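Local coordinates for protein tartrate dehydrogenase/decarboxylase (PDB 3FLK) that oxidises tartrate with NAD(+), converts meso-tartrate to D-glycerate and oxidatively decarboxylates D-malate to pyruvate, as a metal-dependent homodimer, at residues A[71-76]-A[99-104]; A[136-141]-A[166-171]; A[174-179]-A[205-210]. The protein carries 1 engineered substitution. All coordinates share one frame; numbering follows the deposited sequence.

Contact 1: A[71-76]-A[99-104]; sequences DAIYFG and REFDQY
Gln103 NE2, hydrogen-bonded to the carbonyl oxygen of Pro277, is the polar atom at the meeting of Ile73 with Phe101, and it lies 4.5 Å from Ile73 CD1. The contact belongs to the fold of the isocitrate and isopropylmalate dehydrogenase family: Ile73 projects from strand 72-77 of the large mixed sheet, whereas Phe101 and Gln103 follow the end of helix 94-100.

Two chain segments need not approach closely to be joined. Here the nearest CA atoms, those of Ile73 and Phe101, are 10.8 Å apart, and side chains alone bridge the gap. Ile73 holds CG1 beside the backbone N, and an extended second torsion (chi2 164°) sends CD1 outward as the single reaching atom. It meets the rim of the Phe101 ring near the ring plane, with CD1 3.8 Å from Phe101 CE2 and 4.0 Å from Phe101 CD2. This is therefore a methyl against an aromatic edge, without a CH-pi component, and the two side chains cross at about a right angle. Trp63 meets the same phenylalanine ring with the planes about 60° apart, while Leu279 and Ile11, from the strands flanking 72-77, touch Ile73.

The turn that presents Phe101 and Gln103 is a Schellman motif. Asp102, with positive phi, is its C-prime residue, Gln103 N reaches back to the carbonyl oxygen of Arg98, and Asp102 N makes a weak bond of 3.2 Å to Arg99 O. Arg98 lines the pocket of the bound oxalate, so this helix end contributes to that pocket. Beyond the Schellman turn, Gln103 centres an inverse gamma turn. Its amide nitrogen finally sits in the plane of the Phe101 ring, at the edge, with NE2 4.0 Å from Phe101 CD2.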
loop_
_atom_site.group_PDB
_atom_site.type_symbol
_atom_site.label_atom_id
_atom_site.label_comp_id
_atom_site.label_asym_id
_atom_site.label_seq_id
_atom_site.Cartn_x
_atom_site.Cartn_y
_atom_site.Cartn_z
ATOM N N ASP A 71 -28.897 -11.905 14.603
ATOM C CA ASP A 71 -27.698 -12.532 15.156
ATOM C C ASP A 71 -26.423 -12.130 14.413
ATOM O O ASP A 71 -25.347 -12.067 15.011
ATOM C CB ASP A 71 -27.863 -14.053 15.184
ATOM C CG ASP A 71 -28.953 -14.502 16.150
ATOM O OD1 ASP A 71 -28.746 -14.397 17.378
ATOM O OD2 ASP A 71 -30.019 -14.957 15.679
ATOM N N ALA A 72 -26.548 -11.867 13.113
ATOM C CA ALA A 72 -25.431 -11.357 12.314
ATOM C C ALA A 72 -25.892 -10.692 11.020
ATOM O O ALA A 72 -27.035 -10.869 10.589
ATOM C CB ALA A 72 -24.415 -12.465 12.026
ATOM N N ILE A 73 -24.992 -9.919 10.415
ATOM C CA ILE A 73 -25.278 -9.209 9.170
ATOM C C ILE A 73 -24.460 -9.812 8.028
ATOM O O ILE A 73 -23.234 -9.937 8.122
ATOM C CB ILE A 73 -24.989 -7.687 9.285
ATOM C CG1 ILE A 73 -25.721 -7.083 10.493
ATOM C CG2 ILE A 73 -25.382 -6.962 7.996
ATOM C CD1 ILE A 73 -25.209 -5.712 10.910
ATOM N N TYR A 74 -25.158 -10.191 6.961
ATOM C CA TYR A 74 -24.542 -10.750 5.762
ATOM C C TYR A 74 -24.644 -9.675 4.684
ATOM O O TYR A 74 -25.732 -9.390 4.183
ATOM C CB TYR A 74 -25.275 -12.041 5.369
ATOM C CG TYR A 74 -24.522 -12.996 4.459
ATOM C CD1 TYR A 74 -23.161 -13.251 4.634
ATOM C CD2 TYR A 74 -25.194 -13.684 3.445
ATOM C CE1 TYR A 74 -22.485 -14.143 3.805
ATOM C CE2 TYR A 74 -24.524 -14.573 2.610
ATOM C CZ TYR A 74 -23.173 -14.800 2.798
ATOM O OH TYR A 74 -22.512 -15.683 1.974
ATOM N N PHE A 75 -23.505 -9.069 4.357
ATOM C CA PHE A 75 -23.461 -7.821 3.589
ATOM C C PHE A 75 -22.741 -7.983 2.253
ATOM O O PHE A 75 -21.686 -8.606 2.181
ATOM C CB PHE A 75 -22.794 -6.720 4.434
ATOM C CG PHE A 75 -22.719 -5.374 3.757
ATOM C CD1 PHE A 75 -23.840 -4.548 3.686
ATOM C CD2 PHE A 75 -21.521 -4.922 3.216
ATOM C CE1 PHE A 75 -23.769 -3.298 3.064
ATOM C CE2 PHE A 75 -21.437 -3.673 2.595
ATOM C CZ PHE A 75 -22.562 -2.861 2.520
ATOM N N GLY A 76 -23.319 -7.409 1.200
ATOM C CA GLY A 76 -22.736 -7.475 -0.135
ATOM C C GLY A 76 -21.656 -6.430 -0.328
ATOM O O GLY A 76 -20.482 -6.685 -0.059
ATOM N N ARG A 99 -18.626 0.860 13.239
ATOM C CA ARG A 99 -18.305 1.695 14.400
ATOM C C ARG A 99 -19.358 1.639 15.500
ATOM O O ARG A 99 -19.019 1.492 16.677
ATOM C CB ARG A 99 -17.990 3.129 13.962
ATOM C CG ARG A 99 -16.756 3.166 13.076
ATOM C CD ARG A 99 -16.335 4.550 12.627
ATOM N NE ARG A 99 -15.078 4.443 11.889
ATOM C CZ ARG A 99 -14.181 5.414 11.745
ATOM N NH1 ARG A 99 -14.380 6.612 12.278
ATOM N NH2 ARG A 99 -13.072 5.176 11.060
ATOM N N GLU A 100 -20.630 1.724 15.121
ATOM C CA GLU A 100 -21.709 1.703 16.110
ATOM C C GLU A 100 -21.992 0.319 16.699
ATOM O O GLU A 100 -22.506 0.216 17.813
ATOM C CB GLU A 100 -22.978 2.361 15.563
ATOM C CG GLU A 100 -22.864 3.880 15.524
ATOM C CD GLU A 100 -24.076 4.565 14.927
ATOM O OE1 GLU A 100 -25.214 4.231 15.323
ATOM O OE2 GLU A 100 -23.881 5.456 14.074
ATOM N N PHE A 101 -21.649 -0.734 15.961
ATOM C CA PHE A 101 -21.721 -2.091 16.499
ATOM C C PHE A 101 -20.366 -2.557 17.029
ATOM O O PHE A 101 -20.181 -3.737 17.335
ATOM C CB PHE A 101 -22.281 -3.081 15.466
ATOM C CG PHE A 101 -23.756 -2.917 15.200
ATOM C CD1 PHE A 101 -24.585 -2.281 16.125
ATOM C CD2 PHE A 101 -24.321 -3.419 14.033
ATOM C CE1 PHE A 101 -25.948 -2.128 15.882
ATOM C CE2 PHE A 101 -25.688 -3.275 13.782
ATOM C CZ PHE A 101 -26.501 -2.628 14.710
ATOM N N ASP A 102 -19.432 -1.611 17.138
ATOM C CA ASP A 102 -18.089 -1.843 17.684
ATOM C C ASP A 102 -17.444 -3.133 17.162
ATOM O O ASP A 102 -16.957 -3.969 17.936
ATOM C CB ASP A 102 -18.110 -1.809 19.218
ATOM C CG ASP A 102 -16.787 -1.348 19.810
ATOM O OD1 ASP A 102 -16.133 -0.453 19.224
ATOM O OD2 ASP A 102 -16.402 -1.880 20.871
ATOM N N GLN A 103 -17.451 -3.274 15.840
ATOM C CA GLN A 103 -16.868 -4.426 15.168
ATOM C C GLN A 103 -15.382 -4.161 14.932
ATOM O O GLN A 103 -14.942 -4.032 13.790
ATOM C CB GLN A 103 -17.607 -4.695 13.847
ATOM C CG GLN A 103 -19.088 -5.043 14.028
ATOM C CD GLN A 103 -19.905 -4.978 12.739
ATOM O OE1 GLN A 103 -19.439 -4.494 11.704
ATOM N NE2 GLN A 103 -21.142 -5.460 12.808
ATOM N N TYR A 104 -14.613 -4.088 16.018
ATOM C CA TYR A 104 -13.241 -3.563 15.954
ATOM C C TYR A 104 -12.211 -4.469 15.273
ATOM O O TYR A 104 -11.157 -3.995 14.843
ATOM C CB TYR A 104 -12.756 -3.079 17.330
ATOM C CG TYR A 104 -12.620 -4.149 18.393
ATOM C CD1 TYR A 104 -11.431 -4.861 18.541
ATOM C CD2 TYR A 104 -13.666 -4.425 19.273
ATOM C CE1 TYR A 104 -11.294 -5.839 19.522
ATOM C CE2 TYR A 104 -13.536 -5.401 20.264
ATOM C CZ TYR A 104 -12.347 -6.102 20.376
ATOM O OH TYR A 104 -12.201 -7.071 21.344
#

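Contact 2: A[136-141]-A[166-171]; sequences NTEGEY and RGVDRI
Thr137 OG1 and Arg170 CG each take the crowded position between backbone N and carbonyl carbon (chi1 59° and 67°), and these torsions turn the two side chains toward each other across the contact. From CG onward the arginine is extended as far as NE, carrying its guanidinium out from the helix to cross the threonine at about a right angle. Arg170 NH2 donates to Thr137 OG1 over 3.2 Å. The oxygen lies in the guanidinium plane, at its edge, but the N-H...O angle of 141° makes the bond a bent one. Each partner has a stronger hold outside the pair: Glu135 OE2 for the hydroxyl, and a salt bridge from NH1 to Asp102 for the arginine.

The loop 136-141 leads from strand 129-135 of the main sheet to the two-stranded arm 145-148/156-164, and the arm returns into helix 165-181. The contact thus binds the departure of the arm to the helix that follows it. At that helix start Arg166 also reaches Asn154 of the second subunit.

Glu138, extended beyond CG, points its carboxylate at the first turn of the helix. Its OE2 is 3.7 Å from Gly167 CA, where no side chain intervenes, and bonds to Thr164 OG1. Near the helix N terminus the carboxylate would tend to be favoured as an anion. Its other oxygen, OE1, lies 3.7 Å from Val168 CG2.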
loop_
_atom_site.group_PDB
_atom_site.type_symbol
_atom_site.label_atom_id
_atom_site.label_comp_id
_atom_site.label_asym_id
_atom_site.label_seq_id
_atom_site.Cartn_x
_atom_site.Cartn_y
_atom_site.Cartn_z
ATOM N N ASN A 136 -10.585 -1.685 12.955
ATOM C CA ASN A 136 -11.803 -1.413 12.197
ATOM C C ASN A 136 -12.668 -0.242 12.698
ATOM O O ASN A 136 -13.758 -0.012 12.163
ATOM C CB ASN A 136 -12.636 -2.702 12.152
ATOM C CG ASN A 136 -13.426 -2.859 10.867
ATOM O OD1 ASN A 136 -12.989 -2.449 9.790
ATOM N ND2 ASN A 136 -14.590 -3.489 10.975
ATOM N N THR A 137 -12.197 0.494 13.709
ATOM C CA THR A 137 -13.028 1.546 14.337
ATOM C C THR A 137 -12.392 2.939 14.469
ATOM O O THR A 137 -13.082 3.902 14.820
ATOM C CB THR A 137 -13.547 1.132 15.744
ATOM O OG1 THR A 137 -12.437 0.861 16.609
ATOM C CG2 THR A 137 -14.465 -0.088 15.668
ATOM N N GLU A 138 -11.090 3.048 14.212
ATOM C CA GLU A 138 -10.383 4.323 14.372
ATOM C C GLU A 138 -9.271 4.479 13.332
ATOM O O GLU A 138 -9.341 3.891 12.250
ATOM C CB GLU A 138 -9.859 4.490 15.819
ATOM C CG GLU A 138 -8.946 3.360 16.321
ATOM C CD GLU A 138 -8.432 3.574 17.747
ATOM O OE1 GLU A 138 -7.208 3.437 17.962
ATOM O OE2 GLU A 138 -9.242 3.869 18.653
ATOM N N GLY A 139 -8.261 5.285 13.647
ATOM C CA GLY A 139 -7.092 5.414 12.788
ATOM C C GLY A 139 -7.214 6.454 11.694
ATOM O O GLY A 139 -7.716 7.557 11.924
ATOM N N GLU A 140 -6.751 6.090 10.500
ATOM C CA GLU A 140 -6.636 7.017 9.371
ATOM C C GLU A 140 -7.971 7.321 8.695
ATOM O O GLU A 140 -8.130 8.377 8.083
ATOM C CB GLU A 140 -5.643 6.484 8.329
ATOM C CG GLU A 140 -4.279 6.074 8.885
ATOM C CD GLU A 140 -4.201 4.600 9.285
ATOM O OE1 GLU A 140 -5.245 3.996 9.629
ATOM O OE2 GLU A 140 -3.082 4.045 9.249
ATOM N N TYR A 141 -8.920 6.392 8.788
ATOM C CA TYR A 141 -10.234 6.607 8.198
ATOM C C TYR A 141 -11.067 7.497 9.098
ATOM O O TYR A 141 -11.497 7.101 10.183
ATOM C CB TYR A 141 -10.930 5.286 7.865
ATOM C CG TYR A 141 -10.314 4.578 6.675
ATOM C CD1 TYR A 141 -9.415 5.238 5.831
ATOM C CD2 TYR A 141 -10.654 3.263 6.371
ATOM C CE1 TYR A 141 -8.853 4.597 4.732
ATOM C CE2 TYR A 141 -10.097 2.613 5.272
ATOM C CZ TYR A 141 -9.200 3.283 4.461
ATOM O OH TYR A 141 -8.653 2.644 3.373
ATOM N N ARG A 166 -7.147 2.233 24.144
ATOM C CA ARG A 166 -8.195 1.213 24.154
ATOM C C ARG A 166 -8.291 0.482 22.815
ATOM O O ARG A 166 -8.218 -0.746 22.774
ATOM C CB ARG A 166 -9.550 1.814 24.545
ATOM C CG ARG A 166 -9.618 2.286 25.995
ATOM C CD ARG A 166 -11.039 2.661 26.395
ATOM N NE ARG A 166 -11.117 3.060 27.801
ATOM C CZ ARG A 166 -11.047 4.316 28.238
ATOM N NH1 ARG A 166 -10.906 5.322 27.384
ATOM N NH2 ARG A 166 -11.126 4.567 29.539
ATOM N N GLY A 167 -8.425 1.245 21.730
ATOM C CA GLY A 167 -8.539 0.690 20.380
ATOM C C GLY A 167 -7.287 -0.004 19.871
ATOM O O GLY A 167 -7.368 -1.054 19.227
ATOM N N VAL A 168 -6.127 0.584 20.146
ATOM C CA VAL A 168 -4.857 0.005 19.723
ATOM C C VAL A 168 -4.564 -1.295 20.489
ATOM O O VAL A 168 -4.230 -2.315 19.881
ATOM C CB VAL A 168 -3.688 1.026 19.831
ATOM C CG1 VAL A 168 -2.340 0.337 19.700
ATOM C CG2 VAL A 168 -3.830 2.119 18.760
ATOM N N ASP A 169 -4.712 -1.259 21.813
ATOM C CA ASP A 169 -4.447 -2.436 22.645
ATOM C C ASP A 169 -5.322 -3.639 22.286
ATOM O O ASP A 169 -4.824 -4.760 22.209
ATOM C CB ASP A 169 -4.588 -2.106 24.136
ATOM C CG ASP A 169 -3.372 -1.379 24.695
ATOM O OD1 ASP A 169 -2.419 -1.108 23.932
ATOM O OD2 ASP A 169 -3.367 -1.084 25.910
ATOM N N ARG A 170 -6.610 -3.399 22.054
ATOM C CA ARG A 170 -7.557 -4.485 21.796
ATOM C C ARG A 170 -7.356 -5.189 20.448
ATOM O O ARG A 170 -7.568 -6.396 20.349
ATOM C CB ARG A 170 -9.010 -4.031 21.991
ATOM C CG ARG A 170 -9.517 -3.002 20.992
ATOM C CD ARG A 170 -10.941 -2.600 21.329
ATOM N NE ARG A 170 -11.485 -1.651 20.362
ATOM C CZ ARG A 170 -12.735 -1.198 20.373
ATOM N NH1 ARG A 170 -13.597 -1.608 21.299
ATOM N NH2 ARG A 170 -13.126 -0.333 19.446
ATOM N N ILE A 171 -6.945 -4.446 19.421
ATOM C CA ILE A 171 -6.629 -5.066 18.129
ATOM C C ILE A 171 -5.318 -5.858 18.204
ATOM O O ILE A 171 -5.216 -6.948 17.637
ATOM C CB ILE A 171 -6.645 -4.048 16.931
ATOM C CG1 ILE A 171 -6.684 -4.784 15.583
ATOM C CG2 ILE A 171 -5.468 -3.074 16.989
ATOM C CD1 ILE A 171 -8.014 -5.477 15.287
#

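Contact 3: A[174-179]-A[205-210]; sequences YAFDLA and KRTEAM
Between 174-179 and 205-210 the closest approach is that of Phe176 to Met210, ring carbon CD2 lying 3.9 Å from the methylene CG of Met210. The side chains slide past each other in opposite directions, and CG arrives obliquely to the ring. Residue 210 is a selenomethionine, and it is the methylene that does the touching: with CG anti to the backbone N (chi1 -173°), the chain bends at both following torsions, and SE ends 5.5 Å from Phe176 CD2. Thr207, one helical turn earlier, adds a looser contact from another direction. Its CG2 stands at the ring edge, near the ring plane, 4.4 Å from Phe176 CE2.

A single phenylalanine of helix 165-181 thus reaches across to two residues, Met210 and Thr207, that lie about one turn apart on helix 199-211. Helix 199-211 is the helix of a beta-alpha-beta crossover between the adjacent parallel strands 186-191 and 218-223, and helix 165-181 precedes the first of them in the chain. The Phe176 ring fills the seam between the two helices and the sheet, touching Val187 and Trp219 on those strands and meeting the ring of Tyr214 with the planes about 30° apart.

A second shell surrounds the participants. Thr207 OG1 bonds back to the carbonyl oxygen of Trp203 in its own helix, satisfying the hydroxyl while the methyl serves the ring. Beside Phe176, Asp177 takes the Tyr214 hydroxyl on OD1 and forms a salt bridge to Lys173 through OD2, so the neighbour that meets the Phe176 ring is also tied to the helix. Farther along the same pair of helices, a salt bridge from Arg206 NH2 to Asp169 OD2 ties one to the other.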
loop_
_atom_site.group_PDB
_atom_site.type_symbol
_atom_site.label_atom_id
_atom_site.label_comp_id
_atom_site.label_asym_id
_atom_site.label_seq_id
_atom_site.Cartn_x
_atom_site.Cartn_y
_atom_site.Cartn_z
ATOM N N TYR A 174 -5.991 -9.111 20.155
ATOM C CA TYR A 174 -6.648 -10.090 19.295
ATOM C C TYR A 174 -5.640 -10.797 18.387
ATOM O O TYR A 174 -5.643 -12.029 18.294
ATOM C CB TYR A 174 -7.773 -9.453 18.469
ATOM C CG TYR A 174 -8.735 -10.479 17.906
ATOM C CD1 TYR A 174 -9.896 -10.829 18.600
ATOM C CD2 TYR A 174 -8.472 -11.124 16.696
ATOM C CE1 TYR A 174 -10.781 -11.783 18.091
ATOM C CE2 TYR A 174 -9.347 -12.081 16.182
ATOM C CZ TYR A 174 -10.497 -12.403 16.884
ATOM O OH TYR A 174 -11.368 -13.344 16.376
ATOM N N ALA A 175 -4.770 -10.016 17.750
ATOM C CA ALA A 175 -3.777 -10.544 16.814
ATOM C C ALA A 175 -2.765 -11.477 17.477
ATOM O O ALA A 175 -2.416 -12.516 16.915
ATOM C CB ALA A 175 -3.061 -9.410 16.100
ATOM N N PHE A 176 -2.299 -11.101 18.666
ATOM C CA PHE A 176 -1.368 -11.939 19.424
ATOM C C PHE A 176 -2.036 -13.199 19.974
ATOM O O PHE A 176 -1.430 -14.270 19.962
ATOM C CB PHE A 176 -0.672 -11.138 20.535
ATOM C CG PHE A 176 0.546 -10.393 20.065
ATOM C CD1 PHE A 176 1.802 -10.988 20.117
ATOM C CD2 PHE A 176 0.438 -9.106 19.555
ATOM C CE1 PHE A 176 2.936 -10.312 19.670
ATOM C CE2 PHE A 176 1.565 -8.418 19.104
ATOM C CZ PHE A 176 2.817 -9.022 19.165
ATOM N N ASP A 177 -3.279 -13.069 20.440
ATOM C CA ASP A 177 -4.079 -14.226 20.858
ATOM C C ASP A 177 -4.265 -15.217 19.705
ATOM O O ASP A 177 -4.162 -16.430 19.901
ATOM C CB ASP A 177 -5.448 -13.789 21.392
ATOM C CG ASP A 177 -5.387 -13.250 22.817
ATOM O OD1 ASP A 177 -4.371 -13.462 23.510
ATOM O OD2 ASP A 177 -6.369 -12.613 23.249
ATOM N N LEU A 178 -4.532 -14.687 18.510
ATOM C CA LEU A 178 -4.706 -15.498 17.304
ATOM C C LEU A 178 -3.416 -16.228 16.933
ATOM O O LEU A 178 -3.433 -17.432 16.674
ATOM C CB LEU A 178 -5.198 -14.629 16.136
ATOM C CG LEU A 178 -5.651 -15.299 14.830
ATOM C CD1 LEU A 178 -6.882 -16.167 15.033
ATOM C CD2 LEU A 178 -5.927 -14.238 13.771
ATOM N N ALA A 179 -2.303 -15.494 16.930
ATOM C CA ALA A 179 -0.986 -16.057 16.656
ATOM C C ALA A 179 -0.625 -17.187 17.625
ATOM O O ALA A 179 -0.049 -18.192 17.218
ATOM C CB ALA A 179 0.074 -14.974 16.694
ATOM N N LYS A 205 5.076 1.451 20.078
ATOM C CA LYS A 205 5.224 1.402 21.534
ATOM C C LYS A 205 4.218 0.438 22.168
ATOM O O LYS A 205 4.579 -0.369 23.030
ATOM C CB LYS A 205 5.073 2.805 22.129
ATOM C CG LYS A 205 5.660 2.974 23.515
ATOM C CD LYS A 205 5.556 4.424 23.969
ATOM C CE LYS A 205 6.246 4.640 25.307
ATOM N NZ LYS A 205 6.352 6.093 25.636
ATOM N N ARG A 206 2.962 0.515 21.731
ATOM C CA ARG A 206 1.920 -0.377 22.239
ATOM C C ARG A 206 2.113 -1.825 21.774
ATOM O O ARG A 206 1.768 -2.758 22.498
ATOM C CB ARG A 206 0.519 0.124 21.863
ATOM C CG ARG A 206 0.136 1.512 22.409
ATOM C CD ARG A 206 0.460 1.686 23.899
ATOM N NE ARG A 206 -0.266 0.745 24.753
ATOM C CZ ARG A 206 0.060 0.462 26.013
ATOM N NH1 ARG A 206 1.111 1.041 26.585
ATOM N NH2 ARG A 206 -0.664 -0.412 26.701
ATOM N N THR A 207 2.659 -2.001 20.571
ATOM C CA THR A 207 2.966 -3.331 20.034
ATOM C C THR A 207 4.040 -4.011 20.886
ATOM O O THR A 207 3.880 -5.165 21.286
ATOM C CB THR A 207 3.405 -3.275 18.550
ATOM O OG1 THR A 207 2.435 -2.546 17.787
ATOM C CG2 THR A 207 3.531 -4.677 17.969
ATOM N N GLU A 208 5.114 -3.276 21.174
ATOM C CA GLU A 208 6.179 -3.740 22.068
ATOM C C GLU A 208 5.629 -4.129 23.437
ATOM O O GLU A 208 5.997 -5.167 23.985
ATOM C CB GLU A 208 7.255 -2.665 22.234
ATOM C CG GLU A 208 8.135 -2.460 21.014
ATOM C CD GLU A 208 8.941 -1.171 21.078
ATOM O OE1 GLU A 208 9.526 -0.876 22.146
ATOM O OE2 GLU A 208 8.993 -0.455 20.051
ATOM N N ALA A 209 4.739 -3.294 23.970
ATOM C CA ALA A 209 4.093 -3.540 25.258
ATOM C C ALA A 209 3.242 -4.811 25.251
ATOM O O ALA A 209 3.240 -5.569 26.223
ATOM C CB ALA A 209 3.256 -2.339 25.671
HETATM N N MSE A 210 2.523 -5.044 24.154
HETATM C CA MSE A 210 1.702 -6.244 24.030
HETATM C C MSE A 210 2.536 -7.503 23.814
HETATM O O MSE A 210 2.254 -8.541 24.411
HETATM C CB MSE A 210 0.660 -6.100 22.917
HETATM C CG MSE A 210 -0.343 -7.255 22.854
HETATM SE SE MSE A 210 -1.605 -7.344 24.350
HETATM C CE MSE A 210 -0.494 -8.021 25.779
#

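Overall arrangement
Followed from the N terminus, the contacts close three successive loops: contact 1 spans 71 to 104, contact 2 spans 136 to 171 and contact 3 spans 174 to 210. They are in series, with none nesting or crossing. Contact 1 joins a strand of the main sheet to the turn that ends helix 94-100, contact 2 ties the base of the arm to helix 165-181, and contact 3 packs that same helix on helix 199-211. Between neighbours there are direct links: Arg99 NH2 lies 2.6 Å from Tyr141 O, a probable hydrogen bond, and Asp169 OD2 forms a 2.9 Å salt bridge with Arg206 NH2. Contacts 1 and 3 do not touch, their centres lying about 23 Å apart.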